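Local coordinates for putative lipoprotein (Bacteroides fragilis, PDB 3QNK) that probably serves as a SusD-like outer-membrane lipoprotein that binds glycans at the cell surface for uptake, although its own ligand is not known, at residues Ala56-Lys60 with Asp70-Asp74; Phe61-Val66 with Arg489-Leu495; Arg494-Val500 with Gln513-Tyr517. One frame throughout, in Å; residues are numbered along the deposited sequence.

Contact 1 of 3, residues Ala56-Lys60 with Asp70-Asp74; sequences ASWFK and DPQDD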
loop_
_atom_site.group_PDB
_atom_site.type_symbol
_atom_site.label_atom_id
_atom_site.label_comp_id
_atom_site.label_asym_id
_atom_site.label_seq_id
_atom_site.Cartn_x
_atom_site.Cartn_y
_atom_site.Cartn_z
ATOM N N ALA B 56 18.427 -7.831 1.060
ATOM C CA ALA B 56 17.955 -7.138 2.251
ATOM C C ALA B 56 16.476 -6.832 2.203
ATOM O O ALA B 56 15.832 -6.909 3.244
ATOM C CB ALA B 56 18.749 -5.860 2.453
ATOM N N SER B 57 15.942 -6.471 1.019
ATOM C CA SER B 57 14.525 -6.129 0.852
ATOM C C SER B 57 13.603 -7.320 0.919
ATOM O O SER B 57 12.556 -7.202 1.526
ATOM C CB SER B 57 14.278 -5.442 -0.485
ATOM O OG SER B 57 14.749 -4.110 -0.488
ATOM N N TRP B 58 13.948 -8.433 0.248
ATOM C CA TRP B 58 13.059 -9.565 0.077
ATOM C C TRP B 58 13.430 -10.856 0.766
ATOM O O TRP B 58 12.534 -11.700 0.904
ATOM C CB TRP B 58 12.974 -9.914 -1.423
ATOM C CG TRP B 58 12.420 -8.858 -2.346
ATOM C CD1 TRP B 58 11.826 -7.679 -1.998
ATOM C CD2 TRP B 58 12.332 -8.941 -3.782
ATOM N NE1 TRP B 58 11.454 -6.983 -3.131
ATOM C CE2 TRP B 58 11.767 -7.729 -4.239
ATOM C CE3 TRP B 58 12.778 -9.880 -4.736
ATOM C CZ2 TRP B 58 11.573 -7.459 -5.601
ATOM C CZ3 TRP B 58 12.615 -9.598 -6.085
ATOM C CH2 TRP B 58 11.985 -8.416 -6.503
ATOM N N PHE B 59 14.731 -11.114 1.058
ATOM C CA PHE B 59 15.057 -12.478 1.496
ATOM C C PHE B 59 15.668 -12.621 2.875
ATOM O O PHE B 59 16.268 -13.669 3.139
ATOM C CB PHE B 59 15.929 -13.181 0.450
ATOM C CG PHE B 59 15.283 -13.160 -0.926
ATOM C CD1 PHE B 59 14.022 -13.713 -1.133
ATOM C CD2 PHE B 59 15.921 -12.555 -2.004
ATOM C CE1 PHE B 59 13.424 -13.665 -2.395
ATOM C CE2 PHE B 59 15.318 -12.498 -3.258
ATOM C CZ PHE B 59 14.069 -13.031 -3.440
ATOM N N LYS B 60 15.387 -11.669 3.799
ATOM C CA LYS B 60 15.902 -11.756 5.159
ATOM C C LYS B 60 15.442 -13.044 5.892
ATOM O O LYS B 60 16.195 -13.547 6.748
ATOM C CB LYS B 60 15.552 -10.511 5.968
ATOM C CG LYS B 60 16.665 -9.486 5.932
ATOM C CD LYS B 60 16.248 -8.217 6.611
ATOM C CE LYS B 60 17.328 -7.198 6.476
ATOM N NZ LYS B 60 16.922 -5.925 7.108
ATOM N N ASP B 70 11.437 -5.059 10.518
ATOM C CA ASP B 70 11.552 -5.478 9.116
ATOM C C ASP B 70 10.885 -6.865 8.998
ATOM O O ASP B 70 11.580 -7.883 9.034
ATOM C CB ASP B 70 13.007 -5.463 8.579
ATOM C CG ASP B 70 13.128 -5.506 7.044
ATOM O OD1 ASP B 70 12.074 -5.550 6.349
ATOM O OD2 ASP B 70 14.265 -5.469 6.540
ATOM N N PRO B 71 9.529 -6.922 8.961
ATOM C CA PRO B 71 8.855 -8.223 9.002
ATOM C C PRO B 71 8.868 -9.025 7.713
ATOM O O PRO B 71 8.751 -10.249 7.776
ATOM C CB PRO B 71 7.425 -7.876 9.420
ATOM C CG PRO B 71 7.240 -6.494 9.086
ATOM C CD PRO B 71 8.554 -5.818 8.994
ATOM N N GLN B 72 8.957 -8.354 6.569
ATOM C CA GLN B 72 8.913 -8.927 5.222
ATOM C C GLN B 72 7.696 -9.851 5.078
ATOM O O GLN B 72 7.794 -10.970 4.571
ATOM C CB GLN B 72 10.243 -9.600 4.854
ATOM C CG GLN B 72 11.386 -8.585 4.870
ATOM C CD GLN B 72 12.698 -8.983 4.274
ATOM O OE1 GLN B 72 12.910 -10.086 3.738
ATOM N NE2 GLN B 72 13.602 -8.035 4.334
ATOM N N ASP B 73 6.530 -9.340 5.540
ATOM C CA ASP B 73 5.223 -10.011 5.572
ATOM C C ASP B 73 4.456 -9.803 4.280
ATOM O O ASP B 73 3.342 -10.309 4.134
ATOM C CB ASP B 73 4.398 -9.487 6.765
ATOM C CG ASP B 73 4.014 -8.015 6.736
ATOM O OD1 ASP B 73 4.776 -7.207 6.139
ATOM O OD2 ASP B 73 2.943 -7.666 7.306
ATOM N N ASP B 74 5.066 -9.055 3.339
ATOM C CA ASP B 74 4.539 -8.725 2.016
ATOM C C ASP B 74 3.286 -7.861 2.150
ATOM O O ASP B 74 2.397 -7.922 1.294
ATOM C CB ASP B 74 4.259 -10.011 1.207
ATOM C CG ASP B 74 5.397 -11.026 1.208
ATOM O OD1 ASP B 74 6.591 -10.593 1.172
ATOM O OD2 ASP B 74 5.102 -12.248 1.237
#

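Contact 2 of 3, residues Phe61-Val66 with Arg489-Leu495; sequences FNYDMV and RTWNDRL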
loop_
_atom_site.group_PDB
_atom_site.type_symbol
_atom_site.label_atom_id
_atom_site.label_comp_id
_atom_site.label_asym_id
_atom_site.label_seq_id
_atom_site.Cartn_x
_atom_site.Cartn_y
_atom_site.Cartn_z
ATOM N N PHE B 61 14.272 -13.618 5.506
ATOM C CA PHE B 61 13.745 -14.862 6.115
ATOM C C PHE B 61 14.759 -15.984 5.998
ATOM O O PHE B 61 15.019 -16.719 6.951
ATOM C CB PHE B 61 12.410 -15.289 5.439
ATOM C CG PHE B 61 11.848 -16.637 5.842
ATOM C CD1 PHE B 61 12.235 -17.804 5.175
ATOM C CD2 PHE B 61 10.910 -16.744 6.867
ATOM C CE1 PHE B 61 11.742 -19.062 5.573
ATOM C CE2 PHE B 61 10.393 -18.002 7.237
ATOM C CZ PHE B 61 10.852 -19.152 6.618
ATOM N N ASN B 62 15.317 -16.122 4.809
ATOM C CA ASN B 62 16.259 -17.175 4.472
ATOM C C ASN B 62 17.499 -17.223 5.390
ATOM O O ASN B 62 18.168 -18.244 5.439
ATOM C CB ASN B 62 16.681 -17.013 3.025
ATOM C CG ASN B 62 15.601 -17.394 2.043
ATOM O OD1 ASN B 62 14.781 -18.259 2.295
ATOM N ND2 ASN B 62 15.623 -16.806 0.871
ATOM N N TYR B 63 17.771 -16.158 6.136
ATOM C CA TYR B 63 18.930 -16.094 7.033
ATOM C C TYR B 63 18.484 -15.756 8.476
ATOM O O TYR B 63 19.314 -15.379 9.277
ATOM C CB TYR B 63 19.961 -15.063 6.507
ATOM C CG TYR B 63 20.151 -15.105 5.005
ATOM C CD1 TYR B 63 20.929 -16.101 4.403
ATOM C CD2 TYR B 63 19.450 -14.230 4.167
ATOM C CE1 TYR B 63 21.066 -16.174 3.005
ATOM C CE2 TYR B 63 19.549 -14.324 2.768
ATOM C CZ TYR B 63 20.378 -15.276 2.199
ATOM O OH TYR B 63 20.493 -15.315 0.843
ATOM N N ASP B 64 17.189 -15.927 8.803
ATOM C CA ASP B 64 16.572 -15.636 10.098
ATOM C C ASP B 64 16.937 -14.185 10.505
ATOM O O ASP B 64 17.451 -13.937 11.597
ATOM C CB ASP B 64 16.961 -16.678 11.182
ATOM C CG ASP B 64 16.282 -16.460 12.533
ATOM O OD1 ASP B 64 15.095 -16.049 12.543
ATOM O OD2 ASP B 64 16.944 -16.676 13.579
HETATM N N MSE B 65 16.724 -13.235 9.578
HETATM C CA MSE B 65 17.127 -11.855 9.841
HETATM C C MSE B 65 15.979 -10.895 9.809
HETATM O O MSE B 65 16.201 -9.698 9.999
HETATM C CB MSE B 65 18.253 -11.433 8.917
HETATM C CG MSE B 65 19.578 -11.868 9.501
HETATM SE SE MSE B 65 21.202 -11.737 8.513
HETATM C CE MSE B 65 20.543 -10.950 6.739
ATOM N N VAL B 66 14.732 -11.425 9.707
ATOM C CA VAL B 66 13.498 -10.636 9.816
ATOM C C VAL B 66 13.326 -10.202 11.303
ATOM O O VAL B 66 13.895 -10.837 12.210
ATOM C CB VAL B 66 12.251 -11.416 9.323
ATOM C CG1 VAL B 66 12.304 -11.636 7.813
ATOM C CG2 VAL B 66 12.086 -12.725 10.076
ATOM N N ARG B 489 21.568 -20.762 3.749
ATOM C CA ARG B 489 20.436 -20.407 4.615
ATOM C C ARG B 489 20.592 -20.969 6.038
ATOM O O ARG B 489 21.400 -21.887 6.292
ATOM C CB ARG B 489 19.103 -20.899 4.007
ATOM C CG ARG B 489 18.782 -20.198 2.717
ATOM C CD ARG B 489 17.465 -20.593 2.130
ATOM N NE ARG B 489 17.307 -19.972 0.813
ATOM C CZ ARG B 489 16.286 -20.200 -0.002
ATOM N NH1 ARG B 489 15.314 -21.022 0.357
ATOM N NH2 ARG B 489 16.250 -19.640 -1.198
ATOM N N THR B 490 19.744 -20.463 6.940
ATOM C CA THR B 490 19.688 -20.973 8.293
ATOM C C THR B 490 18.244 -20.987 8.729
ATOM O O THR B 490 17.378 -20.512 8.000
ATOM C CB THR B 490 20.625 -20.251 9.269
ATOM O OG1 THR B 490 20.790 -21.103 10.422
ATOM C CG2 THR B 490 20.139 -18.834 9.647
ATOM N N TRP B 491 17.993 -21.551 9.934
ATOM C CA TRP B 491 16.663 -21.701 10.508
ATOM C C TRP B 491 16.618 -21.337 11.997
ATOM O O TRP B 491 17.621 -21.431 12.718
ATOM C CB TRP B 491 16.205 -23.165 10.324
ATOM C CG TRP B 491 14.812 -23.399 10.830
ATOM C CD1 TRP B 491 14.453 -23.852 12.070
ATOM C CD2 TRP B 491 13.596 -22.995 10.181
ATOM N NE1 TRP B 491 13.096 -23.767 12.229
ATOM C CE2 TRP B 491 12.542 -23.238 11.085
ATOM C CE3 TRP B 491 13.299 -22.426 8.925
ATOM C CZ2 TRP B 491 11.209 -22.950 10.767
ATOM C CZ3 TRP B 491 11.972 -22.205 8.585
ATOM C CH2 TRP B 491 10.944 -22.477 9.497
ATOM N N ASN B 492 15.443 -20.914 12.439
ATOM C CA ASN B 492 15.026 -20.703 13.823
ATOM C C ASN B 492 13.527 -21.002 13.890
ATOM O O ASN B 492 12.787 -20.567 13.009
ATOM C CB ASN B 492 15.346 -19.332 14.351
ATOM C CG ASN B 492 15.045 -19.231 15.819
ATOM O OD1 ASN B 492 13.899 -19.055 16.224
ATOM N ND2 ASN B 492 16.051 -19.447 16.659
ATOM N N ASP B 493 13.086 -21.732 14.924
ATOM C CA ASP B 493 11.692 -22.142 15.042
ATOM C C ASP B 493 10.691 -20.969 15.067
ATOM O O ASP B 493 9.537 -21.191 14.707
ATOM C CB ASP B 493 11.518 -23.056 16.241
ATOM C CG ASP B 493 12.104 -24.457 16.044
ATOM O OD1 ASP B 493 12.367 -24.848 14.866
ATOM O OD2 ASP B 493 12.210 -25.195 17.042
ATOM N N ARG B 494 11.130 -19.720 15.352
ATOM C CA ARG B 494 10.235 -18.554 15.330
ATOM C C ARG B 494 9.709 -18.299 13.922
ATOM O O ARG B 494 8.648 -17.681 13.781
ATOM C CB ARG B 494 10.937 -17.281 15.871
ATOM C CG ARG B 494 12.043 -16.740 14.967
ATOM C CD ARG B 494 12.685 -15.519 15.526
ATOM N NE ARG B 494 13.625 -14.985 14.555
ATOM C CZ ARG B 494 14.112 -13.751 14.573
ATOM N NH1 ARG B 494 13.720 -12.886 15.501
ATOM N NH2 ARG B 494 14.972 -13.362 13.646
ATOM N N LEU B 495 10.450 -18.771 12.884
ATOM C CA LEU B 495 10.123 -18.646 11.458
ATOM C C LEU B 495 8.918 -19.506 11.054
ATOM O O LEU B 495 8.492 -19.466 9.889
ATOM C CB LEU B 495 11.333 -18.984 10.585
ATOM C CG LEU B 495 12.591 -18.100 10.715
ATOM C CD1 LEU B 495 13.694 -18.661 9.868
ATOM C CD2 LEU B 495 12.328 -16.624 10.307
HETATM O O HOH W 1 14.863 -19.615 6.825
#

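Contact 3 of 3, residues Arg494-Val500 with Gln513-Tyr517; sequences RLYLTPV and QNLGY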
loop_
_atom_site.group_PDB
_atom_site.type_symbol
_atom_site.label_atom_id
_atom_site.label_comp_id
_atom_site.label_asym_id
_atom_site.label_seq_id
_atom_site.Cartn_x
_atom_site.Cartn_y
_atom_site.Cartn_z
ATOM N N ARG B 494 11.130 -19.720 15.352
ATOM C CA ARG B 494 10.235 -18.554 15.330
ATOM C C ARG B 494 9.709 -18.299 13.922
ATOM O O ARG B 494 8.648 -17.681 13.781
ATOM C CB ARG B 494 10.937 -17.281 15.871
ATOM C CG ARG B 494 12.043 -16.740 14.967
ATOM C CD ARG B 494 12.685 -15.519 15.526
ATOM N NE ARG B 494 13.625 -14.985 14.555
ATOM C CZ ARG B 494 14.112 -13.751 14.573
ATOM N NH1 ARG B 494 13.720 -12.886 15.501
ATOM N NH2 ARG B 494 14.972 -13.362 13.646
ATOM N N LEU B 495 10.450 -18.771 12.884
ATOM C CA LEU B 495 10.123 -18.646 11.458
ATOM C C LEU B 495 8.918 -19.506 11.054
ATOM O O LEU B 495 8.492 -19.466 9.889
ATOM C CB LEU B 495 11.333 -18.984 10.585
ATOM C CG LEU B 495 12.591 -18.100 10.715
ATOM C CD1 LEU B 495 13.694 -18.661 9.868
ATOM C CD2 LEU B 495 12.328 -16.624 10.307
ATOM N N TYR B 496 8.321 -20.255 12.029
ATOM C CA TYR B 496 7.096 -21.055 11.777
ATOM C C TYR B 496 5.874 -20.123 11.756
ATOM O O TYR B 496 4.779 -20.540 11.350
ATOM C CB TYR B 496 6.930 -22.210 12.760
ATOM C CG TYR B 496 7.800 -23.408 12.432
ATOM C CD1 TYR B 496 7.858 -23.926 11.140
ATOM C CD2 TYR B 496 8.549 -24.040 13.418
ATOM C CE1 TYR B 496 8.676 -25.011 10.832
ATOM C CE2 TYR B 496 9.395 -25.114 13.113
ATOM C CZ TYR B 496 9.435 -25.611 11.826
ATOM O OH TYR B 496 10.254 -26.676 11.549
ATOM N N LEU B 497 6.096 -18.820 12.107
ATOM C CA LEU B 497 5.095 -17.752 12.036
ATOM C C LEU B 497 5.733 -16.465 11.548
ATOM O O LEU B 497 6.899 -16.213 11.853
ATOM C CB LEU B 497 4.416 -17.529 13.397
ATOM C CG LEU B 497 3.347 -18.552 13.827
ATOM C CD1 LEU B 497 2.731 -18.144 15.144
ATOM C CD2 LEU B 497 2.225 -18.693 12.749
ATOM N N THR B 498 4.980 -15.655 10.780
ATOM C CA THR B 498 5.409 -14.338 10.251
ATOM C C THR B 498 5.276 -13.271 11.347
ATOM O O THR B 498 4.264 -13.287 12.051
ATOM C CB THR B 498 4.586 -13.994 9.003
ATOM O OG1 THR B 498 4.869 -14.995 8.041
ATOM C CG2 THR B 498 4.920 -12.613 8.412
ATOM N N PRO B 499 6.249 -12.349 11.558
ATOM C CA PRO B 499 6.053 -11.339 12.630
ATOM C C PRO B 499 4.927 -10.373 12.291
ATOM O O PRO B 499 4.661 -10.084 11.114
ATOM C CB PRO B 499 7.398 -10.601 12.711
ATOM C CG PRO B 499 8.122 -10.910 11.503
ATOM C CD PRO B 499 7.519 -12.112 10.829
ATOM N N VAL B 500 4.212 -9.946 13.319
ATOM C CA VAL B 500 3.194 -8.919 13.161
ATOM C C VAL B 500 4.006 -7.616 13.027
ATOM O O VAL B 500 4.955 -7.417 13.805
ATOM C CB VAL B 500 2.168 -8.902 14.335
ATOM C CG1 VAL B 500 1.242 -7.691 14.260
ATOM C CG2 VAL B 500 1.366 -10.203 14.401
ATOM N N GLN B 513 2.685 -9.794 19.909
ATOM C CA GLN B 513 3.595 -10.255 18.877
ATOM C C GLN B 513 3.699 -11.766 18.914
ATOM O O GLN B 513 3.419 -12.375 19.943
ATOM C CB GLN B 513 4.989 -9.614 19.112
ATOM C CG GLN B 513 6.062 -9.903 18.070
ATOM C CD GLN B 513 5.612 -9.592 16.659
ATOM O OE1 GLN B 513 5.061 -10.438 15.956
ATOM N NE2 GLN B 513 5.818 -8.359 16.227
ATOM N N ASN B 514 4.109 -12.364 17.799
ATOM C CA ASN B 514 4.347 -13.787 17.697
ATOM C C ASN B 514 5.647 -14.103 18.421
ATOM O O ASN B 514 6.519 -13.236 18.528
ATOM C CB ASN B 514 4.398 -14.210 16.235
ATOM C CG ASN B 514 3.045 -14.473 15.655
ATOM O OD1 ASN B 514 2.119 -14.897 16.352
ATOM N ND2 ASN B 514 2.919 -14.303 14.344
ATOM N N LEU B 515 5.769 -15.327 18.944
ATOM C CA LEU B 515 6.942 -15.793 19.657
ATOM C C LEU B 515 8.258 -15.616 18.850
ATOM O O LEU B 515 8.317 -15.903 17.661
ATOM C CB LEU B 515 6.718 -17.259 19.983
ATOM C CG LEU B 515 7.639 -17.871 21.001
ATOM C CD1 LEU B 515 7.029 -17.807 22.406
ATOM C CD2 LEU B 515 7.927 -19.295 20.608
ATOM N N GLY B 516 9.282 -15.134 19.517
ATOM C CA GLY B 516 10.597 -14.965 18.923
ATOM C C GLY B 516 10.900 -13.620 18.311
ATOM O O GLY B 516 12.059 -13.355 17.984
ATOM N N TYR B 517 9.868 -12.767 18.140
ATOM C CA TYR B 517 10.033 -11.430 17.578
ATOM C C TYR B 517 9.729 -10.330 18.615
ATOM O O TYR B 517 9.214 -10.667 19.723
ATOM C CB TYR B 517 9.153 -11.241 16.329
ATOM C CG TYR B 517 9.304 -12.316 15.277
ATOM C CD1 TYR B 517 10.414 -12.346 14.432
ATOM C CD2 TYR B 517 8.312 -13.270 15.082
ATOM C CE1 TYR B 517 10.546 -13.325 13.447
ATOM C CE2 TYR B 517 8.428 -14.243 14.093
ATOM C CZ TYR B 517 9.544 -14.266 13.277
ATOM O OH TYR B 517 9.633 -15.237 12.305
ATOM O OXT TYR B 517 10.042 -9.145 18.309
#

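Contact 1 of 3, residues Ala56-Lys60 with Asp70-Asp74
Gln72 lays its extended side chain across the backbone at the end of helix 55-58, where its amide joins Ala56 O to Lys60 N. A loop side chain thus bonds the C-terminal backbone of a short helix, here in the mainly alpha-helical, TPR-related SusD fold, where the loop that leaves the helix doubles back to it before helix 76-93 begins. As the chain leaves helical geometry at Phe59, carbonyls of the last turn lose their i+4 donors. Ala56 O is one of these, and Gln72 NE2 donates to it at 2.7 Å. Lys60 N, an NH beyond the helix end, is accepted by Gln72 OE1 at 2.9 Å. The CA-to-CB bond of Gln72 points toward the helix, and its CA lies 6.6 Å from that of Trp58.

The second element is electrostatic. Lys60, also directed toward the loop, extends its side chain, with chi2 to chi4 all t, so that NZ reaches Asp70 OD2 in a salt bridge. The same carboxylate oxygen receives a weak hydrogen bond from the Gln72 amide, so the ion pair and the amide bridge form one continuous polar network on the protein surface.

The CA-to-CB bonds of Ser57 and Trp58 point away from the loop. Ser57 is hydrogen-bonded through OG to Asp503 of the second subunit, and Trp58 stacks on Tyr54. Asp74, farther along the loop, forms salt bridges with Arg42 and Arg125. The network converges on Asp70 OD2, which lies 2.8 Å from Lys60 NZ and 3.4 Å from Gln72 NE2.

Contact 2 of 3, residues Phe61-Val66 with Arg489-Leu495
Leu495 is, with Asp64, one of the two largest bumps of this interface: its side chain enters a hollow bounded by the ring of Phe61, the CG2 methyl of Val66 and the carboxylate of Asp64. Its CD1 lies over one face of the Phe61 ring, its CB is 3.6 Å from Phe61 CE2, and its CD2 is 3.9 Å from Val66 CG2. The far tip of Phe61 in turn reaches the indole of Trp491, with Phe61 CZ 3.8 Å from Trp491 CZ3, while Phe454 meets the Phe61 ring from outside the two segments. A smaller bump, the methyl of Thr490, rests against the turn of the other loop, with Thr490 CG2 3.6 Å from Tyr63 O and 4.1 Å from Asp64 CB.

Two loops distant in sequence thus interlock, one following helix 55-58 and the other following strand 480-488, so that N-terminal and C-terminal parts of the SusD fold close on each other. Thr490 N donates to Asn62 O at 3.1 Å, and a water hydrogen-bonds to both Phe61 O and Thr490 O. Beside this seam the guanidinium of Arg489, paired with Asp487, lies with one face over Asn62 CG; Asn62 OD1 accepts from Gln467.

At the other end, Asp64 OD2 is 3.2 Å from Asn492 CB, while Asp64 OD1 takes Arg494 NE and NH2, at 2.7 and 2.9 Å, in a salt bridge. Asn492 OD1 accepts from Arg494 N at 3.0 Å, an Asx turn.

Contact 3 of 3, residues Arg494-Val500 with Gln513-Tyr517
Gln513 opens the second segment by pairing its carboxamide with the backbone of Val500: OE1 accepts from Val500 N at 2.8 Å, and NE2 donates to Val500 O at 2.7 Å. A side chain thereby offers one residue the donor and acceptor that a neighbouring strand would supply. OE1 also takes the NH of Asn514, at 2.8 Å from Asn514 N, which folds the Gln513 side chain back against its own backbone.

Asn514 comes next, its CA-to-CB bond directed toward the partner, and donates from ND2 to Thr498 O at 2.8 Å; its OD1 accepts from Arg146. It also starts a type II beta turn that runs through Leu515 and Gly516 to Tyr517, the C-terminal residue. Leu515 brings its carbonyl O to within 3.5 Å of Arg494 CB. Gly516 suits the turn twice over: its phi is positive (93°), and a CB there would collide with Arg494 CB. Its carbonyl O accepts from Arg494 NH1 at 3.0 Å, while the charge of Arg494 is paired with Asp64 through NE.

Tyr517 then inserts its ring between two aliphatic groups. Pro499 CB stands 3.7 Å from the ring centroid on one face, and Arg494 CD 4.1 Å from it on the opposite face, both CH-pi contacts. The hydroxyl reaches the backbone, with Tyr517 OH 2.9 Å from Leu497 O and 3.0 Å from Arg494 O.

The chain terminus of this SusD-family protein is thus laid along the loop before helix 502-507. The many bonds to backbone atoms are consistent with recognition of that loop's path, while Gln513, Asn514 and Tyr517 supply the side-chain groups.

In the fold
The three contacts form a continuous patch on one side of the chain, with centres 10 to 13 Å apart. Arg494 and Leu495 belong to both contact 2 and contact 3, and Val66 CG2 packs 3.8 Å from Tyr517 CE1. Contact 1 runs directly into contact 2, where Lys60 O and Met65 N, 2.9 Å apart, form a probable hydrogen bond. It meets contact 3 through Asp73 CB, 3.6 Å from Thr498 CG2. The N-terminal loop thus packs against the C-terminal tail. A phosphate about 3 Å from the Tyr63 side chain and an acetate about 5 Å from that of Leu497, probably from the crystallisation liquor, do not by themselves establish a glycan site.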